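Local coordinates for HTH marR-type domain-containing protein (Streptococcus agalactiae serotype III, PDB 7DVR) that senses heme, binding it through an axial histidine, and probably acts as a MarR-family DNA-binding transcription regulator, at residues 50-55 / 89-94; 36-41 / 57-62. One frame throughout, in Å; residues are numbered along the deposited sequence. Where two conformers were deposited one is given.

Contact 1 of 2, residues 50-55 / 89-94; sequences MSIKDA and RVKYLY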
loop_
_atom_site.group_PDB
_atom_site.type_symbol
_atom_site.label_atom_id
_atom_site.label_comp_id
_atom_site.label_asym_id
_atom_site.label_seq_id
_atom_site.Cartn_x
_atom_site.Cartn_y
_atom_site.Cartn_z
ATOM N N MET A 50 -30.302 -4.632 16.457
ATOM C CA MET A 50 -28.848 -4.551 16.627
ATOM C C MET A 50 -28.566 -3.689 17.847
ATOM O O MET A 50 -28.867 -2.550 17.822
ATOM C CB MET A 50 -28.177 -3.980 15.375
ATOM C CG MET A 50 -26.675 -3.701 15.539
ATOM S SD MET A 50 -25.960 -2.708 13.973
ATOM C CE MET A 50 -26.205 -4.042 12.770
ATOM N N SER A 51 -27.968 -4.295 18.848
ATOM C CA SER A 51 -27.506 -3.545 20.037
ATOM C C SER A 51 -26.056 -3.099 19.738
ATOM O O SER A 51 -25.385 -3.613 18.797
ATOM C CB SER A 51 -27.694 -4.305 21.294
ATOM O OG SER A 51 -26.986 -5.530 21.200
ATOM N N ILE A 52 -25.502 -2.314 20.646
ATOM C CA ILE A 52 -24.065 -1.974 20.524
ATOM C C ILE A 52 -23.247 -3.247 20.669
ATOM O O ILE A 52 -22.326 -3.454 19.904
ATOM C CB ILE A 52 -23.706 -0.858 21.496
ATOM C CG1 ILE A 52 -24.511 0.393 21.117
ATOM C CG2 ILE A 52 -22.220 -0.604 21.434
ATOM C CD1 ILE A 52 -24.526 1.479 22.138
ATOM N N LYS A 53 -23.658 -4.122 21.571
ATOM C CA LYS A 53 -23.005 -5.423 21.707
ATOM C C LYS A 53 -23.087 -6.159 20.374
ATOM O O LYS A 53 -22.136 -6.787 20.032
ATOM C CB LYS A 53 -23.706 -6.247 22.794
ATOM C CG LYS A 53 -23.367 -7.715 22.716
ATOM C CD LYS A 53 -23.554 -8.436 24.065
ATOM C CE LYS A 53 -23.216 -9.913 24.006
ATOM N NZ LYS A 53 -24.347 -10.727 23.504
ATOM N N ASP A 54 -24.220 -6.165 19.684
ATOM C CA ASP A 54 -24.271 -6.889 18.392
ATOM C C ASP A 54 -23.272 -6.226 17.457
ATOM O O ASP A 54 -22.586 -6.951 16.688
ATOM C CB ASP A 54 -25.696 -6.968 17.830
ATOM C CG ASP A 54 -26.663 -7.776 18.689
ATOM O OD1 ASP A 54 -26.306 -8.847 19.124
ATOM O OD2 ASP A 54 -27.775 -7.339 18.885
ATOM N N ALA A 55 -23.203 -4.888 17.481
ATOM C CA ALA A 55 -22.274 -4.169 16.575
ATOM C C ALA A 55 -20.829 -4.666 16.789
ATOM O O ALA A 55 -20.178 -5.064 15.796
ATOM C CB ALA A 55 -22.404 -2.673 16.740
ATOM N N ARG A 89 -29.840 -0.745 29.789
ATOM C CA ARG A 89 -28.393 -1.086 29.883
ATOM C C ARG A 89 -27.991 -1.601 28.505
ATOM O O ARG A 89 -26.814 -1.470 28.132
ATOM C CB ARG A 89 -28.152 -2.175 30.941
ATOM C CG ARG A 89 -26.838 -2.942 30.787
ATOM C CD ARG A 89 -26.425 -3.770 32.014
ATOM N NE ARG A 89 -27.071 -5.073 32.074
ATOM C CZ ARG A 89 -26.582 -6.149 32.702
ATOM N NH1 ARG A 89 -25.421 -6.121 33.342
ATOM N NH2 ARG A 89 -27.267 -7.277 32.690
ATOM N N VAL A 90 -28.973 -2.171 27.798
ATOM C CA VAL A 90 -28.851 -2.609 26.398
ATOM C C VAL A 90 -29.217 -1.373 25.552
ATOM O O VAL A 90 -30.262 -0.751 25.861
ATOM C CB VAL A 90 -29.744 -3.819 26.098
ATOM C CG1 VAL A 90 -29.706 -4.237 24.651
ATOM C CG2 VAL A 90 -29.377 -5.023 26.967
ATOM N N LYS A 91 -28.369 -1.022 24.615
ATOM C CA LYS A 91 -28.612 0.129 23.717
ATOM C C LYS A 91 -28.959 -0.446 22.373
ATOM O O LYS A 91 -28.066 -1.067 21.780
ATOM C CB LYS A 91 -27.365 0.987 23.507
ATOM C CG LYS A 91 -26.835 1.729 24.717
ATOM C CD LYS A 91 -27.878 2.361 25.617
ATOM C CE LYS A 91 -27.328 2.538 27.015
ATOM N NZ LYS A 91 -28.367 2.996 27.969
ATOM N N TYR A 92 -30.128 -0.095 21.818
ATOM C CA TYR A 92 -30.432 -0.573 20.470
ATOM C C TYR A 92 -30.300 0.607 19.459
ATOM O O TYR A 92 -30.437 1.779 19.845
ATOM C CB TYR A 92 -31.853 -1.090 20.414
ATOM C CG TYR A 92 -32.065 -2.509 20.931
ATOM C CD1 TYR A 92 -31.453 -3.623 20.332
ATOM C CD2 TYR A 92 -32.860 -2.685 22.024
ATOM C CE1 TYR A 92 -31.600 -4.905 20.848
ATOM C CE2 TYR A 92 -32.974 -3.962 22.588
ATOM C CZ TYR A 92 -32.409 -5.062 21.960
ATOM O OH TYR A 92 -32.732 -6.278 22.532
ATOM N N LEU A 93 -29.923 0.261 18.231
ATOM C CA LEU A 93 -29.663 1.122 17.077
ATOM C C LEU A 93 -30.786 0.998 16.042
ATOM O O LEU A 93 -31.074 -0.159 15.596
ATOM C CB LEU A 93 -28.309 0.776 16.424
ATOM C CG LEU A 93 -27.160 0.487 17.399
ATOM C CD1 LEU A 93 -25.827 0.389 16.759
ATOM C CD2 LEU A 93 -27.059 1.617 18.366
ATOM N N TYR A 94 -31.243 2.138 15.487
ATOM C CA TYR A 94 -32.312 2.127 14.466
ATOM C C TYR A 94 -31.956 3.129 13.402
ATOM O O TYR A 94 -31.474 4.209 13.723
ATOM C CB TYR A 94 -33.673 2.529 14.987
ATOM C CG TYR A 94 -34.093 1.703 16.188
ATOM C CD1 TYR A 94 -34.659 0.430 16.061
ATOM C CD2 TYR A 94 -33.770 2.142 17.455
ATOM C CE1 TYR A 94 -34.961 -0.347 17.176
ATOM C CE2 TYR A 94 -34.153 1.375 18.591
ATOM C CZ TYR A 94 -34.736 0.137 18.448
ATOM O OH TYR A 94 -35.115 -0.583 19.555
HETATM O O HOH W 1 -32.062 -2.530 16.083
#
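I52 lays the end of its side chain alongside K91, the two side chains pointing the same way, with CD1 of I52 pressed to 3.5 Å from CG of K91, a tight carbon pair. CG1 of I52 meets CD2 of L93. From within the fold A66 and V70 of helix 63-75 touch I52, and V70 also reaches L93, which makes this the apolar side of the contact. M50 adds a marginal contact there: in the conformer given, SD of M50 lies 4.2 Å from CD1 of L93, the two side chains crossing obliquely. Two backbone bonds join the two segments, L93 N to M50 O at 3.0 Å and the more bent I52 N to K91 O at 3.1 Å (139° at the hydrogen). A water extends the pairing, accepting from M50 N and donating to L93 O. Residues 50-51 form a short, weakly bonded strand at the edge of the sheet within this chain, antiparallel to strand 91-95 of the wing in this winged helix-turn-helix domain, and the chain turns straight from it into helix 52-59. S51 is the N-cap of that helix and forms a capping box with D54. With chi1 at 58°, OG of S51 sits between its own backbone N and carbonyl carbon, where it accepts from D54 N; in return S51 N donates almost straight (171°) to the anti side of OD2 of D54, from somewhat outside the carboxylate plane. The other side of the strand pair holds S51, opposite Y92 in a non-hydrogen-bonded pair with CA atoms 4.2 Å apart. CB of S51 touches CG1 of V90, and this same methyl stands 3.8 Å above the Y92 ring plane, offset toward the rim; M50 O comes to the edge of that ring.

Contact 2 of 2, residues 36-41 / 57-62; sequences GHLVMH and EILHIS
H37 and L59 slide past each other in opposite directions, and CD2 of the imidazole comes within 3.4 Å of the CD2 methyl of L59. CG of H37 is anti to its backbone N (chi1 -169°), which puts CG on the side of helix 52-59. There the CD2-NE2 edge of the ring meets CG2 of I58 in the ring plane, 4.0 Å from CD2 of H37. The polar ND1 has a partner elsewhere: it is hydrogen-bonded to E2 of the second subunit, so the ring that packs on this helix end also takes part in the dimer interface.

One turn on, H41 repeats the extended first torsion (chi1 -162°) but offers I58 a face where H37 offers it an edge. CD1 of I58 stands 4.1 Å above the H41 ring plane, displaced toward the CD2 and NE2 rim. I58 therefore divides its two branches between the histidines, CG2 to H37 and CD1 to H41.

Helices 34-44 and 52-59 belong to the winged helix-turn-helix domain of this MarR-type protein. Helix 52-59 ends in a Schellman motif, with H60 at positive phi, before helix 63-75; the two helices form the helix-turn-helix, the second probably the recognition helix. Deeper in, L38 crosses L59: CD2 of L38 is 3.8 Å from CD1 of L59, a methyl that also touches CG and CD1 of L38. The fork of L59 sends CD1 to L38 and CD2 to H37. L69 of helix 63-75 touches both leucines, joining three helices in one apolar cluster.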
loop_
_atom_site.group_PDB
_atom_site.type_symbol
_atom_site.label_atom_id
_atom_site.label_comp_id
_atom_site.label_asym_id
_atom_site.label_seq_id
_atom_site.Cartn_x
_atom_site.Cartn_y
_atom_site.Cartn_z
ATOM N N GLY A 36 -20.884 2.179 6.854
ATOM C CA GLY A 36 -21.572 1.486 5.754
ATOM C C GLY A 36 -21.997 0.102 6.145
ATOM O O GLY A 36 -23.110 -0.315 5.812
ATOM N N HIS A 37 -21.092 -0.628 6.746
ATOM C CA HIS A 37 -21.319 -2.060 7.008
ATOM C C HIS A 37 -22.543 -2.187 7.902
ATOM O O HIS A 37 -23.406 -3.015 7.626
ATOM C CB HIS A 37 -20.068 -2.692 7.606
ATOM C CG HIS A 37 -20.176 -4.188 7.643
ATOM N ND1 HIS A 37 -19.950 -4.959 6.530
ATOM C CD2 HIS A 37 -20.520 -5.055 8.605
ATOM C CE1 HIS A 37 -20.135 -6.230 6.795
ATOM N NE2 HIS A 37 -20.485 -6.322 8.065
ATOM N N LEU A 38 -22.570 -1.402 8.961
ATOM C CA LEU A 38 -23.664 -1.462 9.968
ATOM C C LEU A 38 -24.972 -0.922 9.343
ATOM O O LEU A 38 -26.018 -1.400 9.640
ATOM C CB LEU A 38 -23.286 -0.649 11.212
ATOM C CG LEU A 38 -22.203 -1.253 12.117
ATOM C CD1 LEU A 38 -22.077 -0.534 13.458
ATOM C CD2 LEU A 38 -22.397 -2.742 12.336
ATOM N N VAL A 39 -24.939 0.069 8.462
ATOM C CA VAL A 39 -26.171 0.680 7.907
ATOM C C VAL A 39 -26.787 -0.344 6.993
ATOM O O VAL A 39 -27.980 -0.561 7.037
ATOM C CB VAL A 39 -25.819 1.953 7.083
ATOM C CG1 VAL A 39 -26.864 2.329 6.033
ATOM C CG2 VAL A 39 -25.501 3.095 8.023
ATOM N N MET A 40 -25.951 -0.983 6.201
ATOM C CA MET A 40 -26.473 -1.982 5.259
ATOM C C MET A 40 -26.986 -3.206 6.047
ATOM O O MET A 40 -27.941 -3.886 5.585
ATOM C CB MET A 40 -25.374 -2.409 4.307
ATOM C CG MET A 40 -24.835 -1.314 3.466
ATOM S SD MET A 40 -26.193 -0.409 2.680
ATOM C CE MET A 40 -26.843 -1.638 1.551
ATOM N N HIS A 41 -26.372 -3.515 7.195
ATOM C CA HIS A 41 -26.858 -4.618 8.062
ATOM C C HIS A 41 -28.250 -4.278 8.597
ATOM O O HIS A 41 -29.204 -5.088 8.360
ATOM C CB HIS A 41 -25.892 -4.958 9.175
ATOM C CG HIS A 41 -26.181 -6.310 9.764
ATOM N ND1 HIS A 41 -25.582 -7.468 9.273
ATOM C CD2 HIS A 41 -27.008 -6.707 10.757
ATOM C CE1 HIS A 41 -26.024 -8.527 9.944
ATOM N NE2 HIS A 41 -26.894 -8.094 10.881
ATOM N N GLU A 57 -19.735 -7.530 17.978
ATOM C CA GLU A 57 -19.547 -8.899 17.470
ATOM C C GLU A 57 -19.485 -8.867 15.963
ATOM O O GLU A 57 -18.648 -9.547 15.448
ATOM C CB GLU A 57 -20.616 -9.864 17.965
ATOM C CG GLU A 57 -20.373 -10.245 19.394
ATOM C CD GLU A 57 -21.587 -10.808 20.107
ATOM O OE1 GLU A 57 -22.176 -11.779 19.590
ATOM O OE2 GLU A 57 -21.921 -10.298 21.180
ATOM N N ILE A 58 -20.380 -8.136 15.308
ATOM C CA ILE A 58 -20.479 -8.122 13.818
ATOM C C ILE A 58 -19.197 -7.573 13.196
ATOM O O ILE A 58 -18.827 -8.044 12.104
ATOM C CB ILE A 58 -21.679 -7.288 13.362
ATOM C CG1 ILE A 58 -23.015 -7.913 13.772
ATOM C CG2 ILE A 58 -21.641 -7.060 11.865
ATOM C CD1 ILE A 58 -24.155 -6.894 13.827
ATOM N N LEU A 59 -18.559 -6.586 13.824
ATOM C CA LEU A 59 -17.329 -5.962 13.252
ATOM C C LEU A 59 -16.043 -6.429 13.952
ATOM O O LEU A 59 -14.975 -5.880 13.650
ATOM C CB LEU A 59 -17.475 -4.461 13.408
ATOM C CG LEU A 59 -18.616 -3.840 12.620
ATOM C CD1 LEU A 59 -18.707 -2.377 12.987
ATOM C CD2 LEU A 59 -18.417 -3.995 11.107
ATOM N N HIS A 60 -16.131 -7.344 14.906
ATOM C CA HIS A 60 -14.955 -7.848 15.661
ATOM C C HIS A 60 -14.148 -6.682 16.239
ATOM O O HIS A 60 -12.925 -6.640 16.068
ATOM C CB HIS A 60 -14.065 -8.720 14.766
ATOM C CG HIS A 60 -14.799 -9.752 13.985
ATOM N ND1 HIS A 60 -15.106 -9.580 12.647
ATOM C CD2 HIS A 60 -15.283 -10.964 14.333
ATOM C CE1 HIS A 60 -15.746 -10.643 12.200
ATOM N NE2 HIS A 60 -15.868 -11.514 13.221
ATOM N N ILE A 61 -14.800 -5.796 16.964
ATOM C CA ILE A 61 -14.127 -4.644 17.614
ATOM C C ILE A 61 -14.474 -4.631 19.092
ATOM O O ILE A 61 -15.422 -5.303 19.521
ATOM C CB ILE A 61 -14.534 -3.329 16.916
ATOM C CG1 ILE A 61 -16.057 -3.150 16.888
ATOM C CG2 ILE A 61 -13.915 -3.234 15.522
ATOM C CD1 ILE A 61 -16.526 -1.735 16.543
ATOM N N SER A 62 -13.734 -3.841 19.846
ATOM C CA SER A 62 -13.889 -3.715 21.312
ATOM C C SER A 62 -15.048 -2.778 21.585
ATOM O O SER A 62 -15.453 -2.000 20.707
ATOM C CB SER A 62 -12.671 -3.147 21.965
ATOM O OG SER A 62 -12.535 -1.781 21.514
#

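Contacts 1 and 2 lie about 11 Å apart, centre to centre, within the MarR-type domain, and both draw on helix 52-59: contact 1 takes its start with strand 50-51, contact 2 its end. Along the chain their segments alternate, 36-41, 50-55, 57-62 and 89-94. They meet directly at M50, whose CE, in the conformer given, lies 3.4 Å from CD2 of H41 and 3.7 Å from CD1 of I58. A55 adds a second junction through its CB, against CD1 of L38. M50 and A55 thus tie strand 50-51 and the start of helix 52-59 to helix 34-44, while the wing strand 91-95 pairs with strand 50-51. The side chain of H37 is about 7 Å from a bound heme.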